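Local coordinates for uncharacterized protein (Bacteroides vulgatus, PDB 4FMR) that is of unknown function but probably binds DNA, pairing an HU/IHF-like domain with an Ig-like domain, at residues B[146-154]-B[235-243]; B[163-172]-B[183-191]. All blocks are in the same frame, centred on the assembly; numbering follows the deposited sequence. Where two conformers were deposited one is given.

Contact 1: B[146-154]-B[235-243]; sequences FSATAGRNF and HTIYIGGAP
Phe146 and His235 stack face to face at the start of a short parallel pairing, in which strand 147-149 forms an outer edge of the mixed sheet of the Ig-like domain by running alongside 235-240. The ring centroids lie 3.7 Å apart with planes inclined by 20°, and His235 ND1 sits over the middle of the Phe146 ring. His235 ND1 also donates to Thr236 O (2.7 Å), in the imidazole plane and on a carbonyl lone pair, which fixes the rotation of the ring. With an alanine in place of His235, the imidazole's cover over Phe146 and its bond to Thr236 O are gone, which is likely to leave the Phe146 ring freer to turn. Beyond the stack, the backbones are laced alternately: Tyr238 N donates to Phe146 O, Ala148 N to Tyr238 O, Gly240 N to Ala148 O and Ala150 N to Gly240 O, the last almost straight at 177°. On the face that carries Ala148, Ile237 has CG1 anti to its backbone N (chi1 -173°), which carries CD1 to 3.8 Å from Ala148 CB and over the centre of the Phe154 ring. Farther out, Ile133 of strand 132-138 packs against the side chains of both Phe146 and His235, and Tyr211 lies against Ile237. A type II turn, Thr149 to Arg152, closes the far end, where Ala150 CB rests 3.9 Å from Ile239 CG2.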
ATOM      1  N   PHE B 146       8.069  -1.786  -7.310  1.00 35.33           N
ATOM      2  CA  PHE B 146       9.400  -1.194  -7.435  1.00 34.95           C
ATOM      3  C   PHE B 146       9.743  -0.285  -6.257  1.00 37.67           C
ATOM      4  O   PHE B 146      10.607   0.576  -6.388  1.00 38.26           O
ATOM      5  CB  PHE B 146       9.634  -0.463  -8.761  1.00 37.02           C
ATOM      6  CG  PHE B 146      10.369  -1.386  -9.703  1.00 39.21           C
ATOM      7  CD1 PHE B 146       9.675  -2.283 -10.502  1.00 42.80           C
ATOM      8  CD2 PHE B 146      11.758  -1.439  -9.707  1.00 41.27           C
ATOM      9  CE1 PHE B 146      10.353  -3.137 -11.358  1.00 44.72           C
ATOM     10  CE2 PHE B 146      12.437  -2.319 -10.546  1.00 44.80           C
ATOM     11  CZ  PHE B 146      11.730  -3.178 -11.347  1.00 43.79           C
ATOM     12  N   SER B 147       9.110  -0.529  -5.093  1.00 32.72           N
ATOM     13  CA  SER B 147       9.491   0.062  -3.822  1.00 32.29           C
ATOM     14  C   SER B 147      10.474  -0.939  -3.201  1.00 36.94           C
ATOM     15  O   SER B 147      10.325  -2.144  -3.414  1.00 34.94           O
ATOM     16  CB  SER B 147       8.282   0.352  -2.937  1.00 35.80           C
ATOM     17  OG  SER B 147       7.664  -0.862  -2.552  1.00 42.57           O
ATOM     18  N   ALA B 148      11.510  -0.452  -2.517  1.00 34.66           N
ATOM     19  CA  ALA B 148      12.566  -1.311  -2.002  1.00 35.57           C
ATOM     20  C   ALA B 148      13.082  -0.833  -0.645  1.00 36.84           C
ATOM     21  O   ALA B 148      12.838   0.303  -0.250  1.00 35.57           O
ATOM     22  CB  ALA B 148      13.713  -1.353  -3.007  1.00 36.79           C
ATOM     23  N   THR B 149      13.784  -1.713   0.055  1.00 33.96           N
ATOM     24  CA  THR B 149      14.351  -1.446   1.382  1.00 33.77           C
ATOM     25  C   THR B 149      15.895  -1.369   1.303  1.00 36.37           C
ATOM     26  O   THR B 149      16.529  -2.330   0.877  1.00 36.14           O
ATOM     27  CB  THR B 149      13.897  -2.546   2.377  1.00 31.36           C
ATOM     28  OG1 THR B 149      12.472  -2.727   2.302  1.00 34.73           O
ATOM     29  CG2 THR B 149      14.290  -2.225   3.808  1.00 25.05           C
ATOM     30  N   ALA B 150      16.480  -0.236   1.727  1.00 32.04           N
ATOM     31  CA  ALA B 150      17.939  -0.029   1.802  1.00 31.98           C
ATOM     32  C   ALA B 150      18.550  -1.027   2.770  1.00 34.86           C
ATOM     33  O   ALA B 150      17.929  -1.341   3.772  1.00 33.27           O
ATOM     34  CB  ALA B 150      18.257   1.399   2.250  1.00 32.08           C
ATOM     35  N   GLY B 151      19.721  -1.555   2.435  1.00 33.29           N
ATOM     36  CA  GLY B 151      20.412  -2.551   3.251  1.00 33.41           C
ATOM     37  C   GLY B 151      19.821  -3.937   3.143  1.00 38.07           C
ATOM     38  O   GLY B 151      20.216  -4.826   3.898  1.00 40.45           O
ATOM     39  N   ARG B 152      18.860  -4.136   2.220  1.00 33.58           N
ATOM     40  CA  ARG B 152      18.171  -5.412   2.056  0.50 33.14           C
ATOM     41  C   ARG B 152      18.161  -5.833   0.580  1.00 36.50           C
ATOM     42  O   ARG B 152      18.604  -5.077  -0.284  1.00 36.31           O
ATOM     43  CB  ARG B 152      16.741  -5.323   2.633  0.50 33.05           C
ATOM     44  CG  ARG B 152      16.678  -5.231   4.173  0.50 38.75           C
ATOM     45  CD  ARG B 152      17.119  -6.519   4.865  0.50 42.22           C
ATOM     46  NE  ARG B 152      17.072  -6.430   6.328  0.50 44.92           N
ATOM     47  CZ  ARG B 152      16.003  -6.718   7.065  0.50 55.71           C
ATOM     48  NH1 ARG B 152      14.869  -7.096   6.486  0.50 40.80           N
ATOM     49  NH2 ARG B 152      16.052  -6.609   8.387  0.50 42.68           N
ATOM     50  N   ASN B 153      17.699  -7.054   0.297  1.00 32.50           N
ATOM     51  CA  ASN B 153      17.713  -7.583  -1.059  1.00 32.02           C
ATOM     52  C   ASN B 153      16.549  -7.149  -1.924  1.00 33.96           C
ATOM     53  O   ASN B 153      15.426  -6.991  -1.477  1.00 31.23           O
ATOM     54  CB  ASN B 153      17.770  -9.106  -1.059  1.00 31.74           C
ATOM     55  CG  ASN B 153      19.109  -9.623  -0.591  1.00 42.69           C
ATOM     56  OD1 ASN B 153      20.143  -9.453  -1.253  1.00 37.93           O
ATOM     57  ND2 ASN B 153      19.127 -10.210   0.592  1.00 29.13           N
ATOM     58  N   PHE B 154      16.852  -7.012  -3.204  1.00 31.56           N
ATOM     59  CA  PHE B 154      15.910  -6.647  -4.231  1.00 31.26           C
ATOM     60  C   PHE B 154      16.115  -7.567  -5.424  1.00 34.60           C
ATOM     61  O   PHE B 154      17.260  -7.878  -5.764  1.00 32.36           O
ATOM     62  CB  PHE B 154      16.079  -5.161  -4.615  1.00 32.43           C
ATOM     63  CG  PHE B 154      14.908  -4.664  -5.421  1.00 33.45           C
ATOM     64  CD1 PHE B 154      13.718  -4.298  -4.797  1.00 32.70           C
ATOM     65  CD2 PHE B 154      14.966  -4.628  -6.819  1.00 35.61           C
ATOM     66  CE1 PHE B 154      12.615  -3.892  -5.550  1.00 33.98           C
ATOM     67  CE2 PHE B 154      13.851  -4.223  -7.571  1.00 37.88           C
ATOM     68  CZ  PHE B 154      12.687  -3.862  -6.930  1.00 34.36           C
ATOM     69  N   HIS B 235      15.020   1.319 -14.846  1.00 35.64           N
ATOM     70  CA  HIS B 235      13.712   1.290 -14.227  1.00 34.60           C
ATOM     71  C   HIS B 235      13.761   2.188 -13.010  1.00 38.54           C
ATOM     72  O   HIS B 235      14.758   2.185 -12.292  1.00 38.74           O
ATOM     73  CB  HIS B 235      13.240  -0.135 -13.856  1.00 35.23           C
ATOM     74  CG  HIS B 235      11.756  -0.200 -13.664  1.00 38.45           C
ATOM     75  ND1 HIS B 235      11.146   0.335 -12.540  1.00 39.27           N
ATOM     76  CD2 HIS B 235      10.796  -0.650 -14.503  1.00 40.83           C
ATOM     77  CE1 HIS B 235       9.846   0.186 -12.725  1.00 38.63           C
ATOM     78  NE2 HIS B 235       9.590  -0.429 -13.873  1.00 40.30           N
ATOM     79  N   THR B 236      12.684   2.936 -12.755  1.00 33.81           N
ATOM     80  CA  THR B 236      12.605   3.792 -11.581  1.00 32.70           C
ATOM     81  C   THR B 236      12.408   2.905 -10.325  1.00 35.62           C
ATOM     82  O   THR B 236      11.875   1.792 -10.421  1.00 34.36           O
ATOM     83  CB  THR B 236      11.500   4.833 -11.755  1.00 38.72           C
ATOM     84  OG1 THR B 236      11.691   5.856 -10.773  1.00 42.01           O
ATOM     85  CG2 THR B 236      10.091   4.228 -11.662  1.00 33.81           C
ATOM     86  N   ILE B 237      12.859   3.387  -9.164  1.00 31.64           N
ATOM     87  CA  ILE B 237      12.767   2.602  -7.931  1.00 31.56           C
ATOM     88  C   ILE B 237      12.610   3.551  -6.749  1.00 34.03           C
ATOM     89  O   ILE B 237      13.306   4.564  -6.661  1.00 32.11           O
ATOM     90  CB  ILE B 237      14.021   1.637  -7.742  1.00 34.07           C
ATOM     91  CG1 ILE B 237      13.864   0.658  -6.537  1.00 33.34           C
ATOM     92  CG2 ILE B 237      15.337   2.417  -7.634  1.00 33.94           C
ATOM     93  CD1 ILE B 237      14.922  -0.563  -6.478  1.00 35.73           C
ATOM     94  N   TYR B 238      11.738   3.189  -5.824  1.00 30.85           N
ATOM     95  CA  TYR B 238      11.641   3.961  -4.600  1.00 30.00           C
ATOM     96  C   TYR B 238      12.406   3.220  -3.515  1.00 34.28           C
ATOM     97  O   TYR B 238      12.152   2.039  -3.259  1.00 31.96           O
ATOM     98  CB  TYR B 238      10.196   4.237  -4.180  1.00 29.71           C
ATOM     99  CG  TYR B 238      10.128   4.942  -2.840  1.00 29.62           C
ATOM    100  CD1 TYR B 238      10.345   6.317  -2.739  1.00 31.30           C
ATOM    101  CD2 TYR B 238       9.870   4.232  -1.666  1.00 29.07           C
ATOM    102  CE1 TYR B 238      10.353   6.958  -1.500  1.00 34.34           C
ATOM    103  CE2 TYR B 238       9.886   4.859  -0.421  1.00 29.67           C
ATOM    104  CZ  TYR B 238      10.112   6.225  -0.343  1.00 40.08           C
ATOM    105  OH  TYR B 238      10.072   6.858   0.878  1.00 39.13           O
ATOM    106  N   ILE B 239      13.324   3.903  -2.865  1.00 33.44           N
ATOM    107  CA  ILE B 239      14.076   3.252  -1.795  1.00 33.43           C
ATOM    108  C   ILE B 239      13.645   3.843  -0.457  1.00 37.68           C
ATOM    109  O   ILE B 239      13.620   5.061  -0.287  1.00 36.42           O
ATOM    110  CB  ILE B 239      15.611   3.363  -2.039  1.00 36.83           C
ATOM    111  CG1 ILE B 239      15.984   2.545  -3.327  1.00 36.90           C
ATOM    112  CG2 ILE B 239      16.399   2.868  -0.786  1.00 37.06           C
ATOM    113  CD1 ILE B 239      17.307   2.715  -3.883  1.00 43.82           C
ATOM    114  N   GLY B 240      13.268   2.960   0.460  1.00 34.86           N
ATOM    115  CA  GLY B 240      12.898   3.334   1.814  1.00 34.88           C
ATOM    116  C   GLY B 240      14.097   3.050   2.689  1.00 40.00           C
ATOM    117  O   GLY B 240      14.781   2.036   2.479  1.00 38.45           O
ATOM    118  N   GLY B 241      14.361   3.953   3.639  1.00 37.61           N
ATOM    119  CA  GLY B 241      15.484   3.864   4.563  1.00 38.77           C
ATOM    120  C   GLY B 241      15.635   2.511   5.233  1.00 45.97           C
ATOM    121  O   GLY B 241      14.652   1.789   5.432  1.00 44.47           O
ATOM    122  N   ALA B 242      16.888   2.159   5.546  1.00 47.09           N
ATOM    123  CA  ALA B 242      17.313   0.907   6.172  1.00 48.84           C
ATOM    124  C   ALA B 242      16.481   0.572   7.427  1.00 58.90           C
ATOM    125  O   ALA B 242      16.142   1.487   8.185  1.00 59.11           O
ATOM    126  CB  ALA B 242      18.789   1.000   6.538  1.00 49.72           C
ATOM    127  N   PRO B 243      16.118  -0.715   7.661  1.00 60.22           N
ATOM    128  CA  PRO B 243      15.353  -1.033   8.893  1.00 61.80           C
ATOM    129  C   PRO B 243      16.208  -0.833  10.170  1.00 68.75           C
ATOM    130  O   PRO B 243      17.450  -0.899  10.116  1.00 68.35           O
ATOM    131  CB  PRO B 243      14.934  -2.498   8.706  1.00 63.32           C
ATOM    132  CG  PRO B 243      15.829  -3.047   7.657  1.00 67.16           C
ATOM    133  CD  PRO B 243      16.439  -1.927   6.873  1.00 61.87           C
TER

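Contact 2: B[163-172]-B[183-191]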
ATOM      1  N   VAL B 163      24.979  -9.383 -15.668  1.00 42.40           N
ATOM      2  CA  VAL B 163      26.046  -8.378 -15.597  1.00 42.58           C
ATOM      3  C   VAL B 163      27.368  -9.089 -16.006  1.00 47.26           C
ATOM      4  O   VAL B 163      27.810 -10.013 -15.328  1.00 46.08           O
ATOM      5  CB  VAL B 163      26.106  -7.689 -14.203  1.00 44.15           C
ATOM      6  CG1 VAL B 163      27.326  -6.781 -14.090  1.00 43.62           C
ATOM      7  CG2 VAL B 163      24.828  -6.890 -13.927  1.00 42.87           C
ATOM      8  N   ALA B 164      27.927  -8.722 -17.156  1.00 46.58           N
ATOM      9  CA  ALA B 164      29.153  -9.352 -17.685  1.00 48.35           C
ATOM     10  C   ALA B 164      29.969  -8.359 -18.498  1.00 53.89           C
ATOM     11  O   ALA B 164      29.418  -7.362 -18.980  1.00 53.26           O
ATOM     12  CB  ALA B 164      28.806 -10.568 -18.545  1.00 49.98           C
ATOM     13  N   GLY B 165      31.271  -8.632 -18.632  1.00 51.07           N
ATOM     14  CA  GLY B 165      32.175  -7.766 -19.373  1.00 51.60           C
ATOM     15  C   GLY B 165      33.300  -7.156 -18.562  1.00 55.99           C
ATOM     16  O   GLY B 165      33.178  -6.938 -17.354  1.00 53.16           O
ATOM     17  N   THR B 166      34.392  -6.840 -19.262  1.00 57.16           N
ATOM     18  CA  THR B 166      35.634  -6.252 -18.741  1.00 58.45           C
ATOM     19  C   THR B 166      35.518  -4.747 -18.436  1.00 61.85           C
ATOM     20  O   THR B 166      36.206  -4.252 -17.540  1.00 61.39           O
ATOM     21  CB  THR B 166      36.758  -6.457 -19.767  1.00 70.29           C
ATOM     22  OG1 THR B 166      36.350  -5.911 -21.030  1.00 70.02           O
ATOM     23  CG2 THR B 166      37.143  -7.926 -19.926  1.00 73.00           C
ATOM     24  N   ASP B 167      34.691  -4.025 -19.203  1.00 58.16           N
ATOM     25  CA  ASP B 167      34.528  -2.583 -19.064  1.00 58.45           C
ATOM     26  C   ASP B 167      34.170  -2.183 -17.601  1.00 62.97           C
ATOM     27  O   ASP B 167      33.279  -2.790 -16.992  1.00 60.83           O
ATOM     28  CB  ASP B 167      33.460  -2.068 -20.043  1.00 59.86           C
ATOM     29  CG  ASP B 167      33.476  -0.576 -20.260  1.00 68.82           C
ATOM     30  OD1 ASP B 167      33.213   0.169 -19.289  1.00 66.90           O
ATOM     31  OD2 ASP B 167      33.666  -0.152 -21.419  1.00 78.01           O
ATOM     32  N   PRO B 168      34.877  -1.164 -17.043  1.00 61.17           N
ATOM     33  CA  PRO B 168      34.617  -0.742 -15.649  1.00 59.76           C
ATOM     34  C   PRO B 168      33.219  -0.145 -15.409  1.00 62.00           C
ATOM     35  O   PRO B 168      32.826  -0.057 -14.243  1.00 60.67           O
ATOM     36  CB  PRO B 168      35.691   0.325 -15.393  1.00 62.37           C
ATOM     37  CG  PRO B 168      36.764   0.055 -16.427  1.00 68.91           C
ATOM     38  CD  PRO B 168      36.002  -0.399 -17.629  1.00 64.55           C
ATOM     39  N   SER B 169      32.473   0.262 -16.474  1.00 57.84           N
ATOM     40  CA  SER B 169      31.113   0.828 -16.340  1.00 55.94           C
ATOM     41  C   SER B 169      30.036  -0.269 -16.078  1.00 56.87           C
ATOM     42  O   SER B 169      28.945   0.055 -15.631  1.00 55.38           O
ATOM     43  CB  SER B 169      30.731   1.622 -17.587  1.00 59.71           C
ATOM     44  OG  SER B 169      30.668   0.778 -18.724  1.00 70.89           O
ATOM     45  N   VAL B 170      30.351  -1.543 -16.367  1.00 51.90           N
ATOM     46  CA  VAL B 170      29.468  -2.707 -16.215  1.00 50.51           C
ATOM     47  C   VAL B 170      29.065  -2.848 -14.725  1.00 51.80           C
ATOM     48  O   VAL B 170      29.896  -2.694 -13.840  1.00 51.26           O
ATOM     49  CB  VAL B 170      30.196  -3.962 -16.791  1.00 55.55           C
ATOM     50  CG1 VAL B 170      29.661  -5.275 -16.246  1.00 54.79           C
ATOM     51  CG2 VAL B 170      30.194  -3.956 -18.317  1.00 56.36           C
ATOM     52  N   GLY B 171      27.774  -3.062 -14.481  1.00 46.95           N
ATOM     53  CA  GLY B 171      27.228  -3.173 -13.138  1.00 44.52           C
ATOM     54  C   GLY B 171      25.886  -2.498 -12.936  1.00 46.72           C
ATOM     55  O   GLY B 171      25.225  -2.075 -13.893  1.00 46.65           O
ATOM     56  N   VAL B 172      25.465  -2.432 -11.668  1.00 41.72           N
ATOM     57  CA  VAL B 172      24.197  -1.833 -11.274  1.00 39.17           C
ATOM     58  C   VAL B 172      24.489  -0.517 -10.557  1.00 42.29           C
ATOM     59  O   VAL B 172      25.357  -0.468  -9.688  1.00 41.76           O
ATOM     60  CB  VAL B 172      23.304  -2.777 -10.424  1.00 40.38           C
ATOM     61  CG1 VAL B 172      21.890  -2.208 -10.294  1.00 38.64           C
ATOM     62  CG2 VAL B 172      23.258  -4.178 -11.031  1.00 40.09           C
ATOM     63  N   THR B 183      25.181   5.996  -7.181  1.00 39.36           N
ATOM     64  CA  THR B 183      25.748   5.016  -6.257  1.00 39.56           C
ATOM     65  C   THR B 183      25.941   3.741  -7.042  1.00 45.25           C
ATOM     66  O   THR B 183      24.956   3.173  -7.518  1.00 45.23           O
ATOM     67  CB  THR B 183      24.838   4.785  -4.993  1.00 44.53           C
ATOM     68  OG1 THR B 183      24.596   6.002  -4.291  1.00 44.33           O
ATOM     69  CG2 THR B 183      25.410   3.732  -4.023  1.00 42.51           C
ATOM     70  N   LYS B 184      27.174   3.277  -7.185  1.00 43.13           N
ATOM     71  CA  LYS B 184      27.352   2.019  -7.856  1.00 43.52           C
ATOM     72  C   LYS B 184      27.358   0.900  -6.817  1.00 49.18           C
ATOM     73  O   LYS B 184      28.078   0.967  -5.822  1.00 51.67           O
ATOM     74  CB  LYS B 184      28.608   1.980  -8.735  1.00 46.94           C
ATOM     75  CG  LYS B 184      28.621   0.715  -9.613  1.00 48.35           C
ATOM     76  CD  LYS B 184      29.652   0.763 -10.689  1.00 59.17           C
ATOM     77  CE  LYS B 184      29.691  -0.547 -11.414  1.00 75.57           C
ATOM     78  NZ  LYS B 184      30.854  -0.619 -12.324  1.00 90.76           N
ATOM     79  N   ILE B 185      26.543  -0.118  -7.050  1.00 44.17           N
ATOM     80  CA  ILE B 185      26.489  -1.313  -6.227  1.00 43.74           C
ATOM     81  C   ILE B 185      27.749  -2.137  -6.546  1.00 47.85           C
ATOM     82  O   ILE B 185      28.053  -2.366  -7.724  1.00 46.30           O
ATOM     83  CB  ILE B 185      25.151  -2.074  -6.507  1.00 46.06           C
ATOM     84  CG1 ILE B 185      23.968  -1.329  -5.837  1.00 45.47           C
ATOM     85  CG2 ILE B 185      25.209  -3.563  -6.086  1.00 44.91           C
ATOM     86  CD1 ILE B 185      22.702  -1.474  -6.526  1.00 50.21           C
ATOM     87  N   ASP B 186      28.489  -2.567  -5.507  1.00 46.11           N
ATOM     88  CA  ASP B 186      29.673  -3.409  -5.706  1.00 47.70           C
ATOM     89  C   ASP B 186      29.230  -4.699  -6.395  1.00 49.98           C
ATOM     90  O   ASP B 186      28.171  -5.240  -6.066  1.00 46.84           O
ATOM     91  CB  ASP B 186      30.388  -3.696  -4.372  1.00 51.44           C
ATOM     92  CG  ASP B 186      31.793  -4.298  -4.504  1.00 74.61           C
ATOM     93  OD1 ASP B 186      31.935  -5.353  -5.172  1.00 77.45           O
ATOM     94  OD2 ASP B 186      32.732  -3.756  -3.882  1.00 85.90           O
ATOM     95  N   ASN B 187      30.006  -5.153  -7.386  1.00 47.77           N
ATOM     96  CA  ASN B 187      29.705  -6.343  -8.175  1.00 48.45           C
ATOM     97  C   ASN B 187      29.505  -7.587  -7.322  1.00 51.73           C
ATOM     98  O   ASN B 187      28.752  -8.459  -7.751  1.00 51.03           O
ATOM     99  CB  ASN B 187      30.801  -6.611  -9.200  1.00 53.90           C
ATOM    100  CG  ASN B 187      30.708  -5.754 -10.441  1.00 72.67           C
ATOM    101  OD1 ASN B 187      29.668  -5.158 -10.768  1.00 57.93           O
ATOM    102  ND2 ASN B 187      31.790  -5.721 -11.190  1.00 70.07           N
ATOM    103  N   ASP B 188      30.125  -7.658  -6.111  1.00 47.91           N
ATOM    104  CA  ASP B 188      29.965  -8.821  -5.225  1.00 47.91           C
ATOM    105  C   ASP B 188      28.570  -8.791  -4.542  1.00 50.16           C
ATOM    106  O   ASP B 188      28.133  -9.835  -4.042  1.00 50.16           O
ATOM    107  CB  ASP B 188      31.114  -8.949  -4.190  1.00 51.04           C
ATOM    108  CG  ASP B 188      31.281  -7.884  -3.107  1.00 66.81           C
ATOM    109  OD1 ASP B 188      30.509  -6.894  -3.107  1.00 67.01           O
ATOM    110  OD2 ASP B 188      32.182  -8.045  -2.253  1.00 74.45           O
HETATM  111  N   MSE B 189      27.867  -7.606  -4.570  1.00 43.55           N
HETATM  112  CA  MSE B 189      26.533  -7.463  -3.994  0.70 43.11           C
HETATM  113  C   MSE B 189      25.471  -7.877  -5.026  1.00 43.32           C
HETATM  114  O   MSE B 189      24.272  -7.749  -4.784  1.00 40.35           O
HETATM  115  CB  MSE B 189      26.316  -6.050  -3.458  0.70 46.04           C
HETATM  116  CG  MSE B 189      27.338  -5.683  -2.389  0.70 56.20           C
HETATM  117 SE   MSE B 189      27.189  -6.761  -0.758  0.53 67.46          SE
HETATM  118  CE  MSE B 189      28.269  -8.426  -1.091  0.70 64.91           C
ATOM    119  N   ILE B 190      25.929  -8.417  -6.176  1.00 39.67           N
ATOM    120  CA  ILE B 190      25.080  -9.029  -7.191  1.00 40.27           C
ATOM    121  C   ILE B 190      25.121 -10.499  -6.761  1.00 44.54           C
ATOM    122  O   ILE B 190      26.172 -11.120  -6.881  1.00 43.94           O
ATOM    123  CB  ILE B 190      25.482  -8.758  -8.670  1.00 44.92           C
ATOM    124  CG1 ILE B 190      25.473  -7.230  -9.000  1.00 45.18           C
ATOM    125  CG2 ILE B 190      24.555  -9.566  -9.621  1.00 44.68           C
ATOM    126  CD1 ILE B 190      26.241  -6.843 -10.301  1.00 53.05           C
ATOM    127  N   VAL B 191      24.059 -10.988  -6.100  1.00 40.96           N
ATOM    128  CA  VAL B 191      24.002 -12.327  -5.498  1.00 41.27           C
ATOM    129  C   VAL B 191      23.582 -13.403  -6.527  1.00 44.46           C
ATOM    130  O   VAL B 191      24.078 -14.524  -6.468  1.00 44.91           O
ATOM    131  CB  VAL B 191      23.031 -12.277  -4.295  1.00 44.63           C
ATOM    132  CG1 VAL B 191      22.963 -13.621  -3.576  1.00 44.98           C
ATOM    133  CG2 VAL B 191      23.458 -11.184  -3.340  1.00 43.75           C
TER
HETATM  134  O   HOH W   1      32.589  -3.856 -13.189  1.00 60.85           O
HETATM  135  O   HOH W   2      27.340  -3.646  -9.882  1.00 47.41           O
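Val172 and Ile185 hold the compact side of this contact, where the β-hairpin of strands 171-176 and 182-184 opens out at the edge of the Ig-like domain. Ile185 N donates to Val172 O (2.9 Å), and beside that bond the two side chains point the same way, with Val172 CG1 3.9 Å from Ile185 CD1. Ile190, from strand 190-193 of the antiparallel sheet, crosses Val172 obliquely: its CD1 lies 4.1 Å from Val172 CG2 and also reaches both methyls of Val163. Leu213 backs Val172 and Ile200 backs Ile185, so this apolar patch continues between the two sheets.

The other side is polar and wet. Lys184, an exposed residue, runs out fully extended, with CG anti to the backbone N (chi1 -170°), and its NZ donates to Val170 O at 2.7 Å from above the carbonyl plane; Pro168 O is 2.8 Å from the same Lys184 NZ. Gly171 CA comes to 4.0 Å from Lys184 CE, and a β-carbon there would collide with it. The Asn187 side chain reaches 163-172 through water: one molecule joins its ND2 to Val170 O, and a second, 2.6 Å from Ile185 O, also bonds Asn187 OD1 and Val172 N. Where the strands diverge, Val170 O is thus met by the ammonium and one water, Val172 N and Ile185 O by the other, and the lysine's charge probably rests on carbonyl dipoles within this contact.

How the contacts relate
Both contacts belong to the Ig-like domain, with centres about 18 Å apart, and both reach its two sheets. In the mixed sheet they mark opposite edges: contact 1 adds strand 147-149 beside 231-240, contact 2 joins 171-176 to the other outermost strand, 182-184, and strand 209-217 lies between. Strands 153-159 and 190-193 carry them into the antiparallel sheet, where 197-201 separates the two. Along the chain, 146-154 comes first, both segments of contact 2 follow, and 235-243 comes last. Contact 1 thus brings an early strand of the domain beside its last one, with the hairpin of contact 2 in between along the chain.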